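ADP-ribosylglycohydrolase (Thermus thermophilus, PDB 2YZV) belongs to the ADP-ribosylglycohydrolase family and is a compact, all-helical protein that carries a pair of magnesium ions. Local coordinates at residues L150-A155 with A164-E169; L171-R176 with L188-F193. All coordinates share one frame; numbering follows the deposited sequence.

In the fold
Helix 162-179 is common to both contacts. Its earlier part, 164-169, packs on helix 147-156 in contact 1, and its later part, 171-176, meets Leu190, where the chain leaves helix 184-189, and the turn after it in contact 2. The two centres lie about 13 Å apart, and they touch directly: Ala151 CB is 3.7 Å from Ala172 CB, and Phe193 CZ lies 4.1 Å from Glu169 O. Contact 1 pairs a partly exposed salt bridge with buried small-residue packing, whereas contact 2 has no hydrogen bond across its segments and rests on apolar and aromatic packing. Neither includes a magnesium ligand, although Leu171 and Leu174 touch helix 252-267, which carries Asp253 and Thr254.

Contact 1 (L150-A155 with A164-E169); sequences LARRAA and ALEATE
Two successive helices of the all-helical fold, 147-156 and 162-179, form an obliquely antiparallel pair here: their short segments run at 136° to each other with axes 8.4 Å apart at closest approach. This spacing is consistent with the small Ala151 and Ala155 facing the other helix. Ala155 CB packs against both Leu165 CD2, at 3.7 Å, and Thr168 OG1, while the Thr168 methyl CG2 rests 3.5 Å from Ala151 O. The Thr168 hydroxyl is turned back along its own helix and donates to Ala164 O at 2.8 Å; that carbonyl also accepts from Thr168 N, so the buried hydroxyl is satisfied within its helix.

At the more exposed margin, Arg152 leaves its helix with CG anti to the backbone N (chi1 173°) and bends at chi3 (-72°), which brings the guanidinium across the neighbouring helix. Arg152 NE gives Glu169 OE2 a nearly straight salt-bridge hydrogen bond of 2.7 Å, lying in the guanidinium plane but reaching the oxygen from above the carboxylate plane. A second bond, Arg152 NH2 to Glu169 OE1, is weak at 3.2 Å. Leu165 CB covers one guanidinium face of Arg152, 3.8 Å above its centre. Arg152 NH2 also donates to a water that in turn donates to Glu166 OE2; Glu166 OE2 also forms a salt bridge with Arg162 NE, and OE1 accepts from His199 N. Alanines packed on Leu165 and Thr168, with an interhelical salt bridge alongside, characterise this pair of consecutive helices.

Contact 2 (L171-R176 with L188-F193); sequences LAWLLR and LALEPF
Trp173 is the centre of this helix-to-turn packing, in which helix 162-179 meets Leu190, where the chain leaves helix 184-189, and the 3-10 turn that follows. Pro192 and Phe193 share one face of the indole. Pro192 CG makes a CH-pi contact 3.7 Å from the centroid of the Trp173 five-membered ring, 28° off its normal, and approaches Trp173 CE2 to 3.4 Å. Phe193 forms an offset edge-to-face pair: its edge is directed at the indole face, centroids 5.3 Å apart and planes at 86°, and Trp173 CB sits at the edge of the phenyl ring. Leu190 adds CD2 beside Trp173 CZ3, and the same methyl meets Leu174 CD2 at 3.8 Å on the buried side.

Torsions and turn geometry place these groups. Trp173 CG is anti to the backbone N (chi1 180°), which extends the indole toward the turn. Further out, Leu174 and Leu188 both reach Leu229 of helix 221-234, and Ala189 O accepts from Arg194 NH1. Leu190 has positive phi, and the turn carrying Pro192 and Phe193 is closed by a backbone hydrogen bond from Phe193 N to Leu190 O, 2.9 Å long.

Contact 1 (L150-A155 with A164-E169)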
loop_
_atom_site.group_PDB
_atom_site.type_symbol
_atom_site.label_atom_id
_atom_site.label_comp_id
_atom_site.label_asym_id
_atom_site.label_seq_id
_atom_site.Cartn_x
_atom_site.Cartn_y
_atom_site.Cartn_z
ATOM N N LEU A 150 6.693 -8.838 11.353
ATOM C CA LEU A 150 6.780 -9.379 10.003
ATOM C C LEU A 150 6.719 -8.216 9.020
ATOM O O LEU A 150 7.393 -8.225 7.989
ATOM C CB LEU A 150 5.625 -10.348 9.737
ATOM C CG LEU A 150 5.584 -11.585 10.642
ATOM C CD1 LEU A 150 4.340 -12.408 10.334
ATOM C CD2 LEU A 150 6.845 -12.419 10.433
ATOM N N ALA A 151 5.914 -7.209 9.347
ATOM C CA ALA A 151 5.788 -6.038 8.478
ATOM C C ALA A 151 7.119 -5.296 8.409
ATOM O O ALA A 151 7.523 -4.831 7.341
ATOM C CB ALA A 151 4.692 -5.106 8.993
ATOM N N ARG A 152 7.801 -5.182 9.545
ATOM C CA ARG A 152 9.091 -4.502 9.562
ATOM C C ARG A 152 10.085 -5.282 8.712
ATOM O O ARG A 152 10.854 -4.703 7.945
ATOM C CB ARG A 152 9.619 -4.367 10.995
ATOM C CG ARG A 152 11.043 -3.827 11.075
ATOM C CD ARG A 152 11.449 -3.545 12.512
ATOM N NE ARG A 152 10.764 -2.371 13.042
ATOM C CZ ARG A 152 11.359 -1.214 13.320
ATOM N NH1 ARG A 152 12.663 -1.067 13.127
ATOM N NH2 ARG A 152 10.647 -0.199 13.784
ATOM N N ARG A 153 10.072 -6.605 8.845
ATOM C CA ARG A 153 10.977 -7.436 8.063
ATOM C C ARG A 153 10.660 -7.316 6.571
ATOM O O ARG A 153 11.568 -7.265 5.739
ATOM C CB ARG A 153 10.884 -8.893 8.529
ATOM C CG ARG A 153 11.525 -9.115 9.896
ATOM C CD ARG A 153 11.150 -10.467 10.482
ATOM N NE ARG A 153 11.610 -11.584 9.665
ATOM C CZ ARG A 153 11.193 -12.837 9.824
ATOM N NH1 ARG A 153 10.305 -13.117 10.768
ATOM N NH2 ARG A 153 11.655 -13.804 9.040
ATOM N N ALA A 154 9.375 -7.249 6.236
ATOM C CA ALA A 154 8.961 -7.125 4.838
ATOM C C ALA A 154 9.430 -5.794 4.256
ATOM O O ALA A 154 9.719 -5.691 3.061
ATOM C CB ALA A 154 7.441 -7.242 4.727
ATOM N N ALA A 155 9.502 -4.771 5.096
ATOM C CA ALA A 155 9.952 -3.467 4.637
ATOM C C ALA A 155 11.467 -3.472 4.472
ATOM O O ALA A 155 11.995 -2.922 3.504
ATOM C CB ALA A 155 9.543 -2.382 5.638
ATOM N N ALA A 164 10.694 4.636 7.712
ATOM C CA ALA A 164 10.011 3.802 6.729
ATOM C C ALA A 164 9.574 2.506 7.402
ATOM O O ALA A 164 8.469 2.018 7.173
ATOM C CB ALA A 164 10.927 3.502 5.552
ATOM N N LEU A 165 10.445 1.949 8.237
ATOM C CA LEU A 165 10.107 0.723 8.944
ATOM C C LEU A 165 8.915 0.968 9.873
ATOM O O LEU A 165 7.970 0.184 9.900
ATOM C CB LEU A 165 11.313 0.226 9.751
ATOM C CG LEU A 165 12.562 -0.042 8.907
ATOM C CD1 LEU A 165 13.635 -0.684 9.772
ATOM C CD2 LEU A 165 12.223 -0.955 7.736
ATOM N N GLU A 166 8.952 2.070 10.618
ATOM C CA GLU A 166 7.866 2.381 11.544
ATOM C C GLU A 166 6.563 2.713 10.818
ATOM O O GLU A 166 5.483 2.355 11.284
ATOM C CB GLU A 166 8.263 3.546 12.454
ATOM C CG GLU A 166 9.472 3.251 13.325
ATOM C CD GLU A 166 9.878 4.436 14.174
ATOM O OE1 GLU A 166 9.605 5.578 13.758
ATOM O OE2 GLU A 166 10.478 4.221 15.248
ATOM N N ALA A 167 6.657 3.405 9.687
ATOM C CA ALA A 167 5.457 3.750 8.929
ATOM C C ALA A 167 4.786 2.469 8.444
ATOM O O ALA A 167 3.559 2.385 8.376
ATOM C CB ALA A 167 5.818 4.636 7.741
ATOM N N THR A 168 5.599 1.471 8.111
ATOM C CA THR A 168 5.076 0.196 7.642
ATOM C C THR A 168 4.342 -0.505 8.782
ATOM O O THR A 168 3.281 -1.099 8.577
ATOM C CB THR A 168 6.210 -0.706 7.107
ATOM O OG1 THR A 168 6.894 -0.020 6.049
ATOM C CG2 THR A 168 5.639 -2.018 6.563
ATOM N N GLU A 169 4.899 -0.427 9.986
ATOM C CA GLU A 169 4.264 -1.046 11.144
ATOM C C GLU A 169 2.922 -0.376 11.426
ATOM O O GLU A 169 1.939 -1.048 11.750
ATOM C CB GLU A 169 5.173 -0.946 12.370
ATOM C CG GLU A 169 6.507 -1.655 12.190
ATOM C CD GLU A 169 7.416 -1.504 13.392
ATOM O OE1 GLU A 169 7.433 -0.404 13.986
ATOM O OE2 GLU A 169 8.119 -2.476 13.736
HETATM O O HOH W 1 11.873 1.881 15.356
#

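Contact 2 (L171-R176 with L188-F193)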
loop_
_atom_site.group_PDB
_atom_site.type_symbol
_atom_site.label_atom_id
_atom_site.label_comp_id
_atom_site.label_asym_id
_atom_site.label_seq_id
_atom_site.Cartn_x
_atom_site.Cartn_y
_atom_site.Cartn_z
ATOM N N LEU A 171 1.002 1.155 9.221
ATOM C CA LEU A 171 0.040 0.756 8.197
ATOM C C LEU A 171 -0.427 -0.683 8.431
ATOM O O LEU A 171 -1.584 -1.009 8.187
ATOM C CB LEU A 171 0.636 0.903 6.789
ATOM C CG LEU A 171 -0.331 0.611 5.631
ATOM C CD1 LEU A 171 -1.517 1.565 5.687
ATOM C CD2 LEU A 171 0.397 0.769 4.304
ATOM N N ALA A 172 0.466 -1.543 8.909
ATOM C CA ALA A 172 0.087 -2.925 9.175
ATOM C C ALA A 172 -1.010 -2.928 10.236
ATOM O O ALA A 172 -2.002 -3.648 10.115
ATOM C CB ALA A 172 1.298 -3.725 9.652
ATOM N N TRP A 173 -0.835 -2.109 11.269
ATOM C CA TRP A 173 -1.823 -2.018 12.341
ATOM C C TRP A 173 -3.145 -1.496 11.778
ATOM O O TRP A 173 -4.209 -2.050 12.051
ATOM C CB TRP A 173 -1.331 -1.075 13.442
ATOM C CG TRP A 173 -2.306 -0.938 14.575
ATOM C CD1 TRP A 173 -2.454 -1.792 15.633
ATOM C CD2 TRP A 173 -3.304 0.078 14.737
ATOM N NE1 TRP A 173 -3.482 -1.370 16.443
ATOM C CE2 TRP A 173 -4.021 -0.225 15.918
ATOM C CE3 TRP A 173 -3.664 1.217 14.001
ATOM C CZ2 TRP A 173 -5.076 0.566 16.380
ATOM C CZ3 TRP A 173 -4.716 2.007 14.461
ATOM C CH2 TRP A 173 -5.409 1.674 15.643
ATOM N N LEU A 174 -3.067 -0.430 10.986
ATOM C CA LEU A 174 -4.253 0.163 10.381
ATOM C C LEU A 174 -5.035 -0.845 9.549
ATOM O O LEU A 174 -6.260 -0.936 9.656
ATOM C CB LEU A 174 -3.865 1.348 9.492
ATOM C CG LEU A 174 -3.474 2.635 10.218
ATOM C CD1 LEU A 174 -2.784 3.582 9.244
ATOM C CD2 LEU A 174 -4.715 3.288 10.818
ATOM N N LEU A 175 -4.330 -1.599 8.713
ATOM C CA LEU A 175 -5.003 -2.574 7.873
ATOM C C LEU A 175 -5.633 -3.690 8.696
ATOM O O LEU A 175 -6.761 -4.082 8.431
ATOM C CB LEU A 175 -4.037 -3.149 6.832
ATOM C CG LEU A 175 -3.526 -2.137 5.797
ATOM C CD1 LEU A 175 -2.710 -2.872 4.747
ATOM C CD2 LEU A 175 -4.702 -1.412 5.137
ATOM N N ARG A 176 -4.914 -4.195 9.694
ATOM C CA ARG A 176 -5.466 -5.261 10.530
ATOM C C ARG A 176 -6.750 -4.784 11.205
ATOM O O ARG A 176 -7.771 -5.472 11.174
ATOM C CB ARG A 176 -4.466 -5.693 11.605
ATOM C CG ARG A 176 -4.955 -6.884 12.436
ATOM C CD ARG A 176 -4.039 -7.150 13.617
ATOM N NE ARG A 176 -4.162 -6.105 14.629
ATOM C CZ ARG A 176 -3.338 -5.964 15.661
ATOM N NH1 ARG A 176 -2.321 -6.800 15.815
ATOM N NH2 ARG A 176 -3.536 -4.993 16.542
ATOM N N LEU A 188 -8.039 6.495 12.849
ATOM C CA LEU A 188 -7.342 7.776 12.846
ATOM C C LEU A 188 -6.743 8.157 14.198
ATOM O O LEU A 188 -5.775 8.909 14.254
ATOM C CB LEU A 188 -8.288 8.882 12.360
ATOM C CG LEU A 188 -8.833 8.664 10.946
ATOM C CD1 LEU A 188 -9.851 9.750 10.616
ATOM C CD2 LEU A 188 -7.680 8.671 9.942
ATOM N N ALA A 189 -7.301 7.630 15.286
ATOM C CA ALA A 189 -6.786 7.946 16.613
ATOM C C ALA A 189 -5.422 7.294 16.847
ATOM O O ALA A 189 -4.637 7.775 17.663
ATOM C CB ALA A 189 -7.785 7.512 17.686
ATOM N N LEU A 190 -5.148 6.199 16.136
ATOM C CA LEU A 190 -3.853 5.522 16.235
ATOM C C LEU A 190 -3.385 5.383 17.681
ATOM O O LEU A 190 -2.202 5.549 17.976
ATOM C CB LEU A 190 -2.812 6.321 15.440
ATOM C CG LEU A 190 -3.059 6.369 13.926
ATOM C CD1 LEU A 190 -2.402 7.589 13.295
ATOM C CD2 LEU A 190 -2.526 5.083 13.305
ATOM N N GLU A 191 -4.317 5.051 18.567
ATOM C CA GLU A 191 -4.037 4.939 19.996
ATOM C C GLU A 191 -2.762 4.208 20.437
ATOM O O GLU A 191 -2.008 4.725 21.257
ATOM C CB GLU A 191 -5.253 4.335 20.707
ATOM C CG GLU A 191 -5.190 4.421 22.220
ATOM C CD GLU A 191 -6.516 4.093 22.871
ATOM O OE1 GLU A 191 -7.022 2.968 22.665
ATOM O OE2 GLU A 191 -7.056 4.963 23.589
ATOM N N PRO A 192 -2.498 3.006 19.904
ATOM C CA PRO A 192 -1.281 2.302 20.328
ATOM C C PRO A 192 0.040 2.985 19.972
ATOM O O PRO A 192 1.098 2.613 20.485
ATOM C CB PRO A 192 -1.427 0.933 19.667
ATOM C CG PRO A 192 -2.214 1.238 18.436
ATOM C CD PRO A 192 -3.265 2.196 18.943
ATOM N N PHE A 193 -0.018 3.988 19.105
ATOM C CA PHE A 193 1.185 4.699 18.690
ATOM C C PHE A 193 1.334 6.057 19.369
ATOM O O PHE A 193 2.367 6.719 19.233
ATOM C CB PHE A 193 1.180 4.854 17.167
ATOM C CG PHE A 193 1.199 3.547 16.440
ATOM C CD1 PHE A 193 2.366 2.790 16.382
ATOM C CD2 PHE A 193 0.041 3.044 15.860
ATOM C CE1 PHE A 193 2.377 1.543 15.757
ATOM C CE2 PHE A 193 0.040 1.797 15.234
ATOM C CZ PHE A 193 1.208 1.047 15.182
#